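Long-range contacts in mutual gliding-motility protein MglA (PDB 6H17), which acts as a GTP-binding intracellular switch that coordinates social and adventurous gliding motility in Myxococcus xanthus and controls the direction and speed of movement: residues I15-P20 against F74-V79; S88-L93 against R121-E126; K142-N147 against Q167-T172. One frame throughout, in Å; residues are numbered along the deposited sequence. Where two conformers were deposited one is given.

Contact 1. Residues I15-P20 against F74-V79; sequences IVYYGP and FHLYTV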
loop_
_atom_site.group_PDB
_atom_site.type_symbol
_atom_site.label_atom_id
_atom_site.label_comp_id
_atom_site.label_asym_id
_atom_site.label_seq_id
_atom_site.Cartn_x
_atom_site.Cartn_y
_atom_site.Cartn_z
ATOM N N ILE A 15 -3.136 -6.032 -1.508
ATOM C CA ILE A 15 -2.791 -4.612 -1.518
ATOM C C ILE A 15 -1.365 -4.477 -1.011
ATOM O O ILE A 15 -1.041 -5.021 0.053
ATOM C CB ILE A 15 -3.716 -3.794 -0.601
ATOM C CG1 ILE A 15 -5.184 -3.954 -0.978
ATOM C CG2 ILE A 15 -3.275 -2.319 -0.570
ATOM C CD1 ILE A 15 -5.489 -3.641 -2.338
ATOM N N VAL A 16 -0.515 -3.760 -1.750
ATOM C CA VAL A 16 0.866 -3.524 -1.332
ATOM C C VAL A 16 1.053 -2.039 -1.020
ATOM O O VAL A 16 0.766 -1.177 -1.862
ATOM C CB VAL A 16 1.880 -4.002 -2.390
ATOM C CG1 VAL A 16 3.299 -3.630 -1.966
ATOM C CG2 VAL A 16 1.746 -5.503 -2.586
ATOM N N TYR A 17 1.562 -1.754 0.182
ATOM C CA TYR A 17 2.018 -0.428 0.590
ATOM C C TYR A 17 3.492 -0.305 0.229
ATOM O O TYR A 17 4.327 -1.107 0.688
ATOM C CB TYR A 17 1.782 -0.254 2.093
ATOM C CG TYR A 17 0.352 0.088 2.460
ATOM C CD1 TYR A 17 0.021 1.321 2.970
ATOM C CD2 TYR A 17 -0.677 -0.836 2.293
ATOM C CE1 TYR A 17 -1.278 1.646 3.304
ATOM C CE2 TYR A 17 -1.973 -0.517 2.632
ATOM C CZ TYR A 17 -2.267 0.726 3.126
ATOM O OH TYR A 17 -3.582 1.010 3.430
ATOM N N TYR A 18 3.804 0.706 -0.567
ATOM C CA TYR A 18 5.125 0.919 -1.137
ATOM C C TYR A 18 5.609 2.298 -0.732
ATOM O O TYR A 18 4.816 3.140 -0.309
ATOM C CB TYR A 18 5.023 0.854 -2.668
ATOM C CG TYR A 18 6.183 0.263 -3.426
ATOM C CD1 TYR A 18 6.276 -1.094 -3.629
ATOM C CD2 TYR A 18 7.150 1.071 -3.983
ATOM C CE1 TYR A 18 7.301 -1.636 -4.347
ATOM C CE2 TYR A 18 8.204 0.542 -4.710
ATOM C CZ TYR A 18 8.268 -0.828 -4.886
ATOM O OH TYR A 18 9.267 -1.423 -5.632
ATOM N N GLY A 19 6.909 2.552 -0.869
ATOM C CA GLY A 19 7.467 3.848 -0.556
ATOM C C GLY A 19 8.850 3.715 0.036
ATOM O O GLY A 19 9.299 2.621 0.361
ATOM N N PRO A 20 9.540 4.829 0.214
ATOM C CA PRO A 20 10.964 4.781 0.584
ATOM C C PRO A 20 11.166 4.360 2.034
ATOM O O PRO A 20 10.232 4.220 2.821
ATOM C CB PRO A 20 11.432 6.214 0.307
ATOM C CG PRO A 20 10.213 7.032 0.492
ATOM C CD PRO A 20 9.074 6.201 -0.047
ATOM N N PHE A 74 -9.059 -9.049 1.885
ATOM C CA PHE A 74 -7.923 -8.244 1.461
ATOM C C PHE A 74 -6.713 -8.591 2.311
ATOM O O PHE A 74 -6.807 -8.643 3.546
ATOM C CB PHE A 74 -8.255 -6.761 1.600
ATOM C CG PHE A 74 -9.172 -6.249 0.533
ATOM C CD1 PHE A 74 -8.675 -5.519 -0.534
ATOM C CD2 PHE A 74 -10.530 -6.520 0.581
ATOM C CE1 PHE A 74 -9.514 -5.064 -1.527
ATOM C CE2 PHE A 74 -11.367 -6.051 -0.419
ATOM C CZ PHE A 74 -10.857 -5.328 -1.460
ATOM N N HIS A 75 -5.580 -8.813 1.657
ATOM C CA HIS A 75 -4.311 -9.100 2.321
ATOM C C HIS A 75 -3.402 -7.912 2.074
ATOM O O HIS A 75 -2.994 -7.666 0.939
ATOM C CB HIS A 75 -3.716 -10.393 1.793
ATOM C CG HIS A 75 -4.558 -11.591 2.107
ATOM N ND1 HIS A 75 -4.396 -12.802 1.475
ATOM C CD2 HIS A 75 -5.559 -11.764 3.004
ATOM C CE1 HIS A 75 -5.273 -13.668 1.958
ATOM N NE2 HIS A 75 -5.985 -13.070 2.890
ATOM N N LEU A 76 -3.137 -7.161 3.126
ATOM C CA LEU A 76 -2.268 -5.998 3.057
ATOM C C LEU A 76 -0.837 -6.402 3.362
ATOM O O LEU A 76 -0.577 -7.134 4.330
ATOM C CB LEU A 76 -2.685 -4.949 4.076
ATOM C CG LEU A 76 -3.896 -4.085 3.732
ATOM C CD1 LEU A 76 -5.084 -4.840 3.242
ATOM C CD2 LEU A 76 -4.263 -3.186 4.938
ATOM N N TYR A 77 0.094 -5.913 2.531
ATOM C CA TYR A 77 1.519 -6.127 2.697
ATOM C C TYR A 77 2.230 -4.786 2.694
ATOM O O TYR A 77 1.803 -3.853 2.007
ATOM C CB TYR A 77 2.106 -6.929 1.523
ATOM C CG TYR A 77 1.727 -8.402 1.469
ATOM C CD1 TYR A 77 2.636 -9.360 1.872
ATOM C CD2 TYR A 77 0.485 -8.826 1.020
ATOM C CE1 TYR A 77 2.326 -10.707 1.818
ATOM C CE2 TYR A 77 0.162 -10.198 0.968
ATOM C CZ TYR A 77 1.102 -11.100 1.371
ATOM O OH TYR A 77 0.810 -12.451 1.351
ATOM N N THR A 78 3.318 -4.701 3.437
ATOM C CA THR A 78 4.305 -3.654 3.189
ATOM C C THR A 78 5.536 -4.279 2.558
ATOM O O THR A 78 5.631 -5.502 2.411
ATOM C CB THR A 78 4.695 -2.921 4.474
ATOM O OG1 THR A 78 5.436 -3.801 5.327
ATOM C CG2 THR A 78 3.483 -2.380 5.190
ATOM N N VAL A 79 6.471 -3.420 2.162
ATOM C CA VAL A 79 7.746 -3.855 1.607
ATOM C C VAL A 79 8.861 -3.190 2.394
ATOM O O VAL A 79 8.631 -2.175 3.075
ATOM C CB VAL A 79 7.884 -3.491 0.110
ATOM C CG1 VAL A 79 6.712 -4.036 -0.695
ATOM C CG2 VAL A 79 8.032 -1.995 -0.092
#
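Val16 and Val79 meet methyl to methyl, CG1 of Val16 lying 3.7 Å from CG1 of Val79, and the two side chains cross at about a right angle. Val79 is the knob here: its CG2 reaches on to the ring of Tyr18, 4.1 Å from CD1, so the valine sits in the hollow between Val16 and the tyrosine, and Ile92 of helix 86-93 also touches it. On the sheet face that carries Ile15, Tyr17, Leu76 and Thr78, the aromatic side chain of Tyr17 runs beside that of Leu76, both pointing the same way, with CE2 of Tyr17 4.2 Å from CG of Leu76. Helix 176-193 covers this face through Leu180 on Tyr17 and Val187 on Ile15. The segments are neighbouring parallel strands at the centre of the Ras-like GTPase sheet, and both run out into nucleotide-binding loops, Gly19 and Pro20 opening the predicted P-loop. Three backbone bonds set the register: Ile15 N to His75 O, Tyr77 N to Ile15 O and, at 2.8 Å, Tyr17 N to Tyr77 O. Beyond them the bond from Val79 N to Tyr17 O is weak. At the other end the Phe74 ring offers its edge to Ile15, whose CG1, anti to the carbonyl carbon (chi1 -57°), lies in the ring plane 3.9 Å from CD1 of Phe74.

Contact 2. Residues S88-L93 against R121-E126; sequences SRKLIL and RINLAE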
loop_
_atom_site.group_PDB
_atom_site.type_symbol
_atom_site.label_atom_id
_atom_site.label_comp_id
_atom_site.label_asym_id
_atom_site.label_seq_id
_atom_site.Cartn_x
_atom_site.Cartn_y
_atom_site.Cartn_z
ATOM N N SER A 88 13.492 -7.978 -2.464
ATOM C CA SER A 88 12.356 -8.224 -1.584
ATOM C C SER A 88 11.104 -7.543 -2.104
ATOM O O SER A 88 10.011 -8.125 -2.089
ATOM C CB SER A 88 12.662 -7.685 -0.186
ATOM O OG SER A 88 13.663 -8.436 0.455
ATOM N N ARG A 89 11.235 -6.288 -2.533
ATOM C CA ARG A 89 10.086 -5.572 -3.058
ATOM C C ARG A 89 9.492 -6.306 -4.244
ATOM O O ARG A 89 8.267 -6.390 -4.384
ATOM C CB ARG A 89 10.474 -4.154 -3.466
ATOM C CG ARG A 89 10.893 -3.286 -2.292
ATOM C CD ARG A 89 11.035 -1.831 -2.671
ATOM N NE ARG A 89 12.195 -1.509 -3.483
ATOM C CZ ARG A 89 13.398 -1.275 -2.995
ATOM N NH1 ARG A 89 13.617 -1.421 -1.693
ATOM N NH2 ARG A 89 14.396 -0.922 -3.795
ATOM N N LYS A 90 10.347 -6.843 -5.116
ATOM C CA LYS A 90 9.854 -7.548 -6.293
ATOM C C LYS A 90 9.106 -8.818 -5.914
ATOM O O LYS A 90 8.086 -9.145 -6.529
ATOM C CB LYS A 90 11.024 -7.825 -7.240
ATOM C CG LYS A 90 11.534 -6.532 -7.857
ATOM C CD LYS A 90 12.937 -6.626 -8.402
ATOM C CE LYS A 90 12.976 -7.504 -9.611
ATOM N NZ LYS A 90 12.137 -6.937 -10.714
ATOM N N LEU A 91 9.586 -9.556 -4.914
ATOM C CA LEU A 91 8.859 -10.740 -4.472
ATOM C C LEU A 91 7.467 -10.363 -3.980
ATOM O O LEU A 91 6.466 -10.997 -4.343
ATOM C CB LEU A 91 9.642 -11.451 -3.371
ATOM C CG LEU A 91 10.966 -12.103 -3.768
ATOM C CD1 LEU A 91 11.610 -12.790 -2.566
ATOM C CD2 LEU A 91 10.772 -13.090 -4.904
ATOM N N ILE A 92 7.382 -9.314 -3.164
ATOM C CA ILE A 92 6.122 -8.952 -2.523
ATOM C C ILE A 92 5.116 -8.425 -3.538
ATOM O O ILE A 92 3.903 -8.603 -3.372
ATOM C CB ILE A 92 6.393 -7.964 -1.365
ATOM C CG1 ILE A 92 7.250 -8.649 -0.289
ATOM C CG2 ILE A 92 5.080 -7.420 -0.793
ATOM C CD1 ILE A 92 7.969 -7.692 0.632
ATOM N N LEU A 93 5.584 -7.765 -4.598
ATOM C CA LEU A 93 4.671 -7.193 -5.572
ATOM C C LEU A 93 3.980 -8.233 -6.438
ATOM O O LEU A 93 2.989 -7.902 -7.104
ATOM C CB LEU A 93 5.401 -6.205 -6.496
ATOM C CG LEU A 93 5.570 -4.778 -6.016
ATOM C CD1 LEU A 93 6.519 -4.050 -6.976
ATOM C CD2 LEU A 93 4.235 -4.058 -5.914
ATOM N N ARG A 121 7.117 1.814 -10.503
ATOM C CA ARG A 121 6.715 1.720 -11.905
ATOM C C ARG A 121 7.525 0.659 -12.637
ATOM O O ARG A 121 6.967 -0.152 -13.386
ATOM C CB ARG A 121 6.874 3.092 -12.562
ATOM C CG ARG A 121 6.381 3.151 -13.997
ATOM C CD ARG A 121 6.695 4.497 -14.635
ATOM N NE ARG A 121 8.103 4.603 -15.012
ATOM C CZ ARG A 121 8.623 4.056 -16.108
ATOM N NH1 ARG A 121 7.854 3.359 -16.930
ATOM N NH2 ARG A 121 9.914 4.202 -16.378
ATOM N N ILE A 122 8.844 0.642 -12.420
ATOM C CA ILE A 122 9.711 -0.313 -13.090
ATOM C C ILE A 122 9.408 -1.730 -12.639
ATOM O O ILE A 122 9.338 -2.651 -13.460
ATOM C CB ILE A 122 11.187 0.067 -12.835
ATOM C CG1 ILE A 122 11.552 1.372 -13.542
ATOM C CG2 ILE A 122 12.101 -1.100 -13.231
ATOM C CD1 ILE A 122 11.569 1.292 -15.055
ATOM N N ASN A 123 9.228 -1.936 -11.339
ATOM C CA ASN A 123 8.982 -3.288 -10.848
ATOM C C ASN A 123 7.649 -3.811 -11.347
ATOM O O ASN A 123 7.528 -5.004 -11.661
ATOM C CB ASN A 123 9.084 -3.335 -9.327
ATOM C CG ASN A 123 10.524 -3.368 -8.862
ATOM O OD1 ASN A 123 11.444 -3.645 -9.641
ATOM N ND2 ASN A 123 10.739 -3.090 -7.601
ATOM N N LEU A 124 6.628 -2.951 -11.401
ATOM C CA LEU A 124 5.366 -3.381 -12.002
ATOM C C LEU A 124 5.569 -3.775 -13.460
ATOM O O LEU A 124 5.073 -4.815 -13.895
ATOM C CB LEU A 124 4.295 -2.310 -11.845
ATOM C CG LEU A 124 3.780 -2.132 -10.410
ATOM C CD1 LEU A 124 2.924 -0.906 -10.309
ATOM C CD2 LEU A 124 2.991 -3.358 -9.954
ATOM N N ALA A 125 6.335 -2.983 -14.225
ATOM C CA ALA A 125 6.596 -3.342 -15.618
ATOM C C ALA A 125 7.362 -4.653 -15.723
ATOM O O ALA A 125 7.124 -5.443 -16.652
ATOM C CB ALA A 125 7.374 -2.214 -16.304
ATOM N N GLU A 126 8.294 -4.912 -14.817
ATOM C CA GLU A 126 9.087 -6.134 -14.850
ATOM C C GLU A 126 8.334 -7.385 -14.433
ATOM O O GLU A 126 8.935 -8.483 -14.483
ATOM C CB GLU A 126 10.329 -5.997 -13.988
ATOM C CG GLU A 126 11.256 -4.998 -14.600
ATOM C CD GLU A 126 12.455 -4.656 -13.761
ATOM O OE1 GLU A 126 13.370 -4.004 -14.271
ATOM O OE2 GLU A 126 12.467 -5.029 -12.552
HETATM O O HOH W 1 9.205 -6.901 -10.520
#
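Leu93 and Asn123 make the close inner part of this helix pair: CD1 of Leu93 lies 3.6 Å from CB of Asn123, the two side chains crossing at about a right angle. CD2 of Leu93 meets CD2 of Leu124 less closely, at 4.3 Å. The amide of Asn123 also fits against the aliphatic part of Lys90, with OD1 of Asn123 3.4 Å from CG of Lys90. ND2 of Asn123 is hydrogen-bonded outside the two segments, to Tyr18 OH and Asp86 OD1, which hold this buried amide in place.

The outer side is polar and nearer solvent, built from longer chains. Lys90 bends at its last two torsions (chi3 69°, chi4 62°), which carries NZ over to Glu126, whose own chain is extended beyond CG. NZ of Lys90 meets OE2 of Glu126 nearly along its C-O axis, in a salt bridge of 2.7 Å. A water adds a second link, accepting from Lys90 NZ at 2.9 Å and donating to the backbone O of Asn123 at 2.8 Å. The ammonium thus ties both the exposed glutamate and a backbone carbonyl near the end of helix 110-125.

With the segment axes 10.2 Å apart at closest approach and inclined at 55°, side chains rather than backbones fill the interface. Helices 86-93 and 110-125 lie together on one face of the central sheet, where Leu93 also packs on Val16 and Tyr18 of strand 10-18, and Leu124 touches Leu131 in the loop beyond.

Contact 3. Residues K142-N147 against Q167-T172; sequences KRDLPN and QAVAPT. With GSP (5'-guanosine-diphosphate-monothiophosphate), chain C.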
loop_
_atom_site.group_PDB
_atom_site.type_symbol
_atom_site.label_atom_id
_atom_site.label_comp_id
_atom_site.label_asym_id
_atom_site.label_seq_id
_atom_site.Cartn_x
_atom_site.Cartn_y
_atom_site.Cartn_z
ATOM N N LYS A 142 3.290 12.058 7.091
ATOM C CA LYS A 142 4.121 12.942 7.928
ATOM C C LYS A 142 3.756 14.419 7.757
ATOM O O LYS A 142 4.613 15.302 7.830
ATOM C CB LYS A 142 5.627 12.705 7.774
ATOM C CG LYS A 142 6.012 11.224 7.745
ATOM C CD LYS A 142 7.438 10.992 8.212
ATOM C CE LYS A 142 7.791 9.519 8.135
ATOM N NZ LYS A 142 9.260 9.317 8.363
ATOM N N ARG A 143 2.453 14.705 7.631
ATOM C CA ARG A 143 2.001 16.085 7.508
ATOM C C ARG A 143 2.229 16.891 8.774
ATOM O O ARG A 143 2.160 18.122 8.723
ATOM C CB ARG A 143 0.512 16.156 7.146
ATOM C CG ARG A 143 0.121 15.459 5.854
ATOM C CD ARG A 143 0.944 15.892 4.662
ATOM N NE ARG A 143 0.985 17.344 4.556
ATOM C CZ ARG A 143 1.897 18.027 3.879
ATOM N NH1 ARG A 143 2.823 17.399 3.189
ATOM N NH2 ARG A 143 1.855 19.351 3.859
ATOM N N ASP A 144 2.509 16.232 9.897
ATOM C CA ASP A 144 2.709 16.892 11.174
ATOM C C ASP A 144 4.071 17.547 11.306
ATOM O O ASP A 144 4.273 18.340 12.232
ATOM C CB ASP A 144 2.555 15.863 12.308
ATOM C CG ASP A 144 3.547 14.724 12.203
ATOM O OD1 ASP A 144 4.300 14.496 13.171
ATOM O OD2 ASP A 144 3.591 14.051 11.153
ATOM N N LEU A 145 5.012 17.247 10.424
ATOM C CA LEU A 145 6.385 17.676 10.641
ATOM C C LEU A 145 6.627 19.082 10.072
ATOM O O LEU A 145 6.082 19.431 9.018
ATOM C CB LEU A 145 7.362 16.677 10.035
ATOM C CG LEU A 145 7.383 15.335 10.767
ATOM C CD1 LEU A 145 8.354 14.375 10.117
ATOM C CD2 LEU A 145 7.734 15.545 12.237
ATOM N N PRO A 146 7.442 19.885 10.734
ATOM C CA PRO A 146 7.647 21.266 10.269
ATOM C C PRO A 146 8.387 21.339 8.951
ATOM O O PRO A 146 8.269 22.363 8.254
ATOM C CB PRO A 146 8.443 21.910 11.411
ATOM C CG PRO A 146 9.104 20.770 12.115
ATOM C CD PRO A 146 8.164 19.587 11.985
ATOM N N ASN A 147 9.141 20.309 8.602
ATOM C CA ASN A 147 9.869 20.242 7.344
ATOM C C ASN A 147 9.063 19.548 6.243
ATOM O O ASN A 147 9.637 19.217 5.197
ATOM C CB ASN A 147 11.238 19.567 7.556
ATOM C CG ASN A 147 11.148 18.193 8.258
ATOM O OD1 ASN A 147 10.330 17.984 9.152
ATOM N ND2 ASN A 147 12.049 17.284 7.893
ATOM N N GLN A 167 -3.758 13.204 2.486
ATOM C CA GLN A 167 -2.853 13.637 3.540
ATOM C C GLN A 167 -2.936 12.671 4.710
ATOM O O GLN A 167 -4.028 12.228 5.072
ATOM C CB GLN A 167 -3.278 15.007 4.062
ATOM C CG GLN A 167 -3.000 16.145 3.149
ATOM C CD GLN A 167 -3.103 17.460 3.896
ATOM O OE1 GLN A 167 -2.341 17.728 4.832
ATOM N NE2 GLN A 167 -4.063 18.269 3.512
ATOM N N ALA A 168 -1.793 12.378 5.330
ATOM C CA ALA A 168 -1.788 11.465 6.461
ATOM C C ALA A 168 -0.796 11.847 7.544
ATOM O O ALA A 168 0.224 12.510 7.296
ATOM C CB ALA A 168 -1.498 10.036 6.025
ATOM N N VAL A 169 -1.130 11.401 8.759
ATOM C CA VAL A 169 -0.212 11.356 9.899
ATOM C C VAL A 169 -0.397 9.943 10.457
ATOM O O VAL A 169 -1.265 9.700 11.303
ATOM C CB VAL A 169 -0.504 12.420 10.959
ATOM C CG1 VAL A 169 0.531 12.357 12.065
ATOM C CG2 VAL A 169 -0.530 13.794 10.347
ATOM N N ALA A 170 0.365 8.992 9.933
ATOM C CA ALA A 170 0.011 7.597 10.177
ATOM C C ALA A 170 -0.038 7.226 11.656
ATOM O O ALA A 170 -0.947 6.459 12.037
ATOM C CB ALA A 170 0.925 6.665 9.375
ATOM N N PRO A 171 0.863 7.684 12.530
ATOM C CA PRO A 171 0.815 7.233 13.929
ATOM C C PRO A 171 -0.460 7.622 14.643
ATOM O O PRO A 171 -0.870 6.923 15.579
ATOM C CB PRO A 171 2.048 7.891 14.566
ATOM C CG PRO A 171 2.981 8.096 13.401
ATOM C CD PRO A 171 2.082 8.460 12.246
ATOM N N THR A 172 -1.081 8.738 14.263
ATOM C CA THR A 172 -2.311 9.192 14.900
ATOM C C THR A 172 -3.551 8.838 14.094
ATOM O O THR A 172 -4.673 9.108 14.545
ATOM C CB THR A 172 -2.276 10.696 15.138
ATOM O OG1 THR A 172 -2.212 11.337 13.857
ATOM C CG2 THR A 172 -1.077 11.108 16.009
HETATM P PG GSP C . 10.758 0.428 6.100
HETATM O O3B GSP C . 9.921 1.696 6.758
HETATM S S1G GSP C . 12.565 0.762 6.477
HETATM O O2G GSP C . 10.158 -0.838 6.745
HETATM O O3G GSP C . 10.421 0.456 4.606
HETATM P PB GSP C . 8.371 1.961 6.950
HETATM O O1B GSP C . 7.824 2.690 5.780
HETATM O O2B GSP C . 7.667 0.714 7.331
HETATM P PA GSP C . 7.696 2.906 9.602
HETATM O O1A GSP C . 6.253 2.816 9.442
HETATM O O2A GSP C . 8.366 1.891 10.422
HETATM O O3A GSP C . 8.407 2.999 8.182
HETATM O "O5'" GSP C . 7.988 4.378 10.146
HETATM C "C5'" GSP C . 9.322 4.816 10.350
HETATM C "C4'" GSP C . 9.366 5.892 11.428
HETATM O "O4'" GSP C . 8.599 7.035 11.000
HETATM C "C3'" GSP C . 8.755 5.425 12.723
HETATM O "O3'" GSP C . 9.500 5.944 13.813
HETATM C "C2'" GSP C . 7.347 6.016 12.744
HETATM O "O2'" GSP C . 6.805 6.243 14.012
HETATM C "C1'" GSP C . 7.607 7.318 11.973
HETATM N N9 GSP C . 6.430 7.872 11.316
HETATM C C8 GSP C . 5.599 7.199 10.475
HETATM N N7 GSP C . 4.615 8.023 10.057
HETATM C C5 GSP C . 4.836 9.239 10.649
HETATM C C6 GSP C . 4.149 10.451 10.603
HETATM O O6 GSP C . 3.112 10.672 9.933
HETATM N N1 GSP C . 4.665 11.458 11.357
HETATM C C2 GSP C . 5.805 11.321 12.108
HETATM N N2 GSP C . 6.247 12.358 12.797
HETATM N N3 GSP C . 6.484 10.153 12.173
HETATM C C4 GSP C . 5.970 9.146 11.442
HETATM O O HOH W 2 -0.606 19.534 5.693
#
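Arg143 and Gln167 cross at about a right angle, their guanidinium and amide planes turned 82° apart. The direct bond from Arg143 NE to Gln167 OE1 is weak at 3.4 Å, but a water in the guanidinium plane links the same two atoms, accepting from NE and donating to OE1. CG of Arg143 passes close to Ala168 O, and bends at chi2 and chi3 (-53° and -50°) bring CD and then NE to Gln167 OE1, while NH1 goes to Val149 O. The backbone joins the loops directly: Arg143 N gives a straight bond to Ala168 O, 3.1 Å long and in the carbonyl plane.

These are the two guanine-recognition loops of the small GTPase fold, the NKxD motif, here Asn141 to Asp144, and the loop after strand 165-167. Asp144 meets the base with both carboxylate oxygens: OD2 accepts a hydrogen bond from N1 of the nucleotide at 2.8 Å and OD1 one from N2 at 2.9 Å. CG1 of Val169 lies 3.6 Å from Asp144 OD2, beside this pair. Ala170 N makes a weak bond to O6.

The Lys142 chain, extended beyond CG, lies over one face of the purine, CG 3.5 Å from C6 and CE above C4 and N9, and its NZ forms a salt bridge with Asp104. An alanine here would probably uncover that face of the purine and leave Asp104 without its salt-bridge partner. Pro171 covers the opposite face, CD 3.3 Å from C5 of the nucleotide, so the base is held between the two side chains, and Leu145 CD2 packs near N2.

Contacts 1 and 2 touch, their centres 12 Å apart: Tyr18 OH, also hydrogen-bonded to Asn119, lies 3.0 Å from Asn123 ND2 in a probable hydrogen bond, and Tyr18 CE1 packs 3.7 Å from CD1 of Leu93. The central strands of contact 1 are thereby tied to the helix pair of contact 2. Contact 3 stands apart, its centre 19 Å from that of contact 1 and 27 Å from that of contact 2, on the other side of the chain's centre from the latter. The nucleotide relates contacts 1 and 3: Val79 touches it in contact 1, where the side chain of Thr78 is also about 5 Å from the magnesium ion, while contact 3 holds the guanine.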